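Local coordinates for iron-regulated ABC transporter siderophore-binding protein SirA (Staphylococcus aureus subsp. aureus, PDB 3MWG), which probably captures a ferric siderophore outside the membrane and delivers it to an ABC transporter for iron uptake, at residues Gly25-Trp30 and Gly50-Pro55. Residues are numbered along the deposited sequence; the frame is centred on the assembly and turned at random.
Sequences GAVESW and GQEPAP
V27 spreads its two methyls over the backbone and side chain at the start of the Q51-A54 turn. A chi1 of -74° sets CG1 anti to its own carbonyl carbon, on the flank where P55 lies, 4.1 Å from that residue's CB, while CG2 lies against the E52 side chain, 3.9 Å from OE1 and close to CB. A beta-branched residue suits this buried spot because one branch meets the turn's backbone and P55 while the other meets E52. The backbones join at the same place: the amide of E28 donates to the carbonyl O of G50, with E28 N and G50 O 2.9 Å apart and an N-H...O angle of 174°. The same oxygen receives a CA-H...O contact from V27. At G50 phi is positive, and any CB would press against the preceding carbonyl and the CA of P55, so glycine fits there.

Strands 25-26 and 47-51 run parallel in the sheet of the N-terminal lobe, one of two bridged by a long helix as in class III substrate-binding proteins. Past strand 25-26 the chain runs on beside the turn leading from strand 47-51 into the antiparallel edge strand 54-55, and there a water links E28 O and E52 N. A54 N closes this type I turn on Q51 O; P53, third in it, has a ring-restricted phi compatible with that position.

The rigid proline offers CD and CG as an apolar surface to W30, whose CH2 is 3.8 Å from P53 CD. E52, its chain extended, crosses the indole at about a right angle, bringing OE2 to the ring edge near CZ2; a second water, in the indole plane, accepts from W30 NE1 and donates to E52 OE2. The buried carboxylate is further held by a salt bridge to R74 and a hydrogen bond from Q10, which would probably stabilise its negative charge.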
loop_
_atom_site.group_PDB
_atom_site.type_symbol
_atom_site.label_atom_id
_atom_site.label_comp_id
_atom_site.label_asym_id
_atom_site.label_seq_id
_atom_site.Cartn_x
_atom_site.Cartn_y
_atom_site.Cartn_z
ATOM N N GLY A 25 11.064 15.515 -10.290
ATOM C CA GLY A 25 11.487 15.372 -8.896
ATOM C C GLY A 25 10.563 14.397 -8.187
ATOM O O GLY A 25 9.375 14.340 -8.500
ATOM N N ALA A 26 11.105 13.597 -7.268
ATOM C CA ALA A 26 10.279 12.663 -6.510
ATOM C C ALA A 26 10.914 12.516 -5.144
ATOM O O ALA A 26 12.096 12.840 -4.986
ATOM C CB ALA A 26 10.205 11.314 -7.207
ATOM N N VAL A 27 10.140 12.063 -4.161
ATOM C CA VAL A 27 10.706 11.739 -2.854
ATOM C C VAL A 27 11.431 10.404 -2.894
ATOM O O VAL A 27 11.115 9.534 -3.700
ATOM C CB VAL A 27 9.662 11.783 -1.707
ATOM C CG1 VAL A 27 9.307 13.258 -1.370
ATOM C CG2 VAL A 27 8.381 10.914 -2.042
ATOM N N GLU A 28 12.440 10.282 -2.035
ATOM C CA GLU A 28 13.213 9.058 -1.855
ATOM C C GLU A 28 12.291 7.889 -1.489
ATOM O O GLU A 28 11.335 8.040 -0.705
ATOM C CB GLU A 28 14.226 9.278 -0.720
ATOM C CG GLU A 28 15.201 8.153 -0.489
ATOM C CD GLU A 28 16.194 8.468 0.626
ATOM O OE1 GLU A 28 17.396 8.491 0.325
ATOM O OE2 GLU A 28 15.781 8.702 1.791
ATOM N N SER A 29 12.602 6.719 -2.055
ATOM C CA SER A 29 11.923 5.464 -1.707
ATOM C C SER A 29 12.181 5.080 -0.250
ATOM O O SER A 29 13.210 5.443 0.326
ATOM C CB SER A 29 12.382 4.357 -2.636
ATOM O OG SER A 29 13.797 4.168 -2.558
ATOM N N TRP A 30 11.243 4.360 0.357
ATOM C CA TRP A 30 11.388 3.981 1.768
ATOM C C TRP A 30 12.507 2.974 2.011
ATOM O O TRP A 30 13.095 2.972 3.099
ATOM C CB TRP A 30 10.084 3.389 2.304
ATOM C CG TRP A 30 9.013 4.402 2.528
ATOM C CD1 TRP A 30 7.856 4.532 1.813
ATOM C CD2 TRP A 30 9.000 5.446 3.513
ATOM N NE1 TRP A 30 7.113 5.586 2.308
ATOM C CE2 TRP A 30 7.788 6.159 3.351
ATOM C CE3 TRP A 30 9.877 5.829 4.540
ATOM C CZ2 TRP A 30 7.427 7.242 4.182
ATOM C CZ3 TRP A 30 9.526 6.906 5.349
ATOM C CH2 TRP A 30 8.314 7.605 5.155
ATOM N N GLY A 50 14.418 14.716 -1.504
ATOM C CA GLY A 50 14.429 14.526 -0.061
ATOM C C GLY A 50 13.488 13.401 0.353
ATOM O O GLY A 50 12.974 12.672 -0.476
ATOM N N GLN A 51 13.264 13.289 1.650
ATOM C CA GLN A 51 12.524 12.195 2.237
ATOM C C GLN A 51 11.062 12.586 2.352
ATOM O O GLN A 51 10.739 13.741 2.584
ATOM C CB GLN A 51 13.115 11.884 3.607
ATOM C CG GLN A 51 14.639 11.643 3.502
ATOM C CD GLN A 51 15.222 10.877 4.668
ATOM O OE1 GLN A 51 15.769 9.783 4.492
ATOM N NE2 GLN A 51 15.129 11.453 5.871
ATOM N N GLU A 52 10.177 11.609 2.197
ATOM C CA GLU A 52 8.738 11.869 2.237
ATOM C C GLU A 52 8.225 12.620 3.489
ATOM O O GLU A 52 7.324 13.467 3.361
ATOM C CB GLU A 52 7.976 10.569 1.994
ATOM C CG GLU A 52 6.490 10.753 1.871
ATOM C CD GLU A 52 5.797 9.489 1.450
ATOM O OE1 GLU A 52 6.246 8.897 0.463
ATOM O OE2 GLU A 52 4.817 9.092 2.101
ATOM N N PRO A 53 8.786 12.342 4.695
ATOM C CA PRO A 53 8.363 13.175 5.842
ATOM C C PRO A 53 8.698 14.674 5.776
ATOM O O PRO A 53 8.069 15.468 6.476
ATOM C CB PRO A 53 9.108 12.537 7.028
ATOM C CG PRO A 53 9.205 11.093 6.651
ATOM C CD PRO A 53 9.535 11.154 5.155
ATOM N N ALA A 54 9.691 15.059 4.981
ATOM C CA ALA A 54 10.137 16.459 4.956
ATOM C C ALA A 54 10.910 16.734 3.657
ATOM O O ALA A 54 12.123 16.862 3.690
ATOM C CB ALA A 54 11.028 16.776 6.223
ATOM N N PRO A 55 10.205 16.814 2.507
ATOM C CA PRO A 55 10.902 17.013 1.256
ATOM C C PRO A 55 11.578 18.389 1.267
ATOM O O PRO A 55 11.098 19.297 1.941
ATOM C CB PRO A 55 9.765 16.968 0.202
ATOM C CG PRO A 55 8.550 17.427 0.968
ATOM C CD PRO A 55 8.747 16.767 2.318
HETATM O O HOH W 1 11.179 8.890 1.826
HETATM O O HOH W 2 4.409 6.512 2.066
#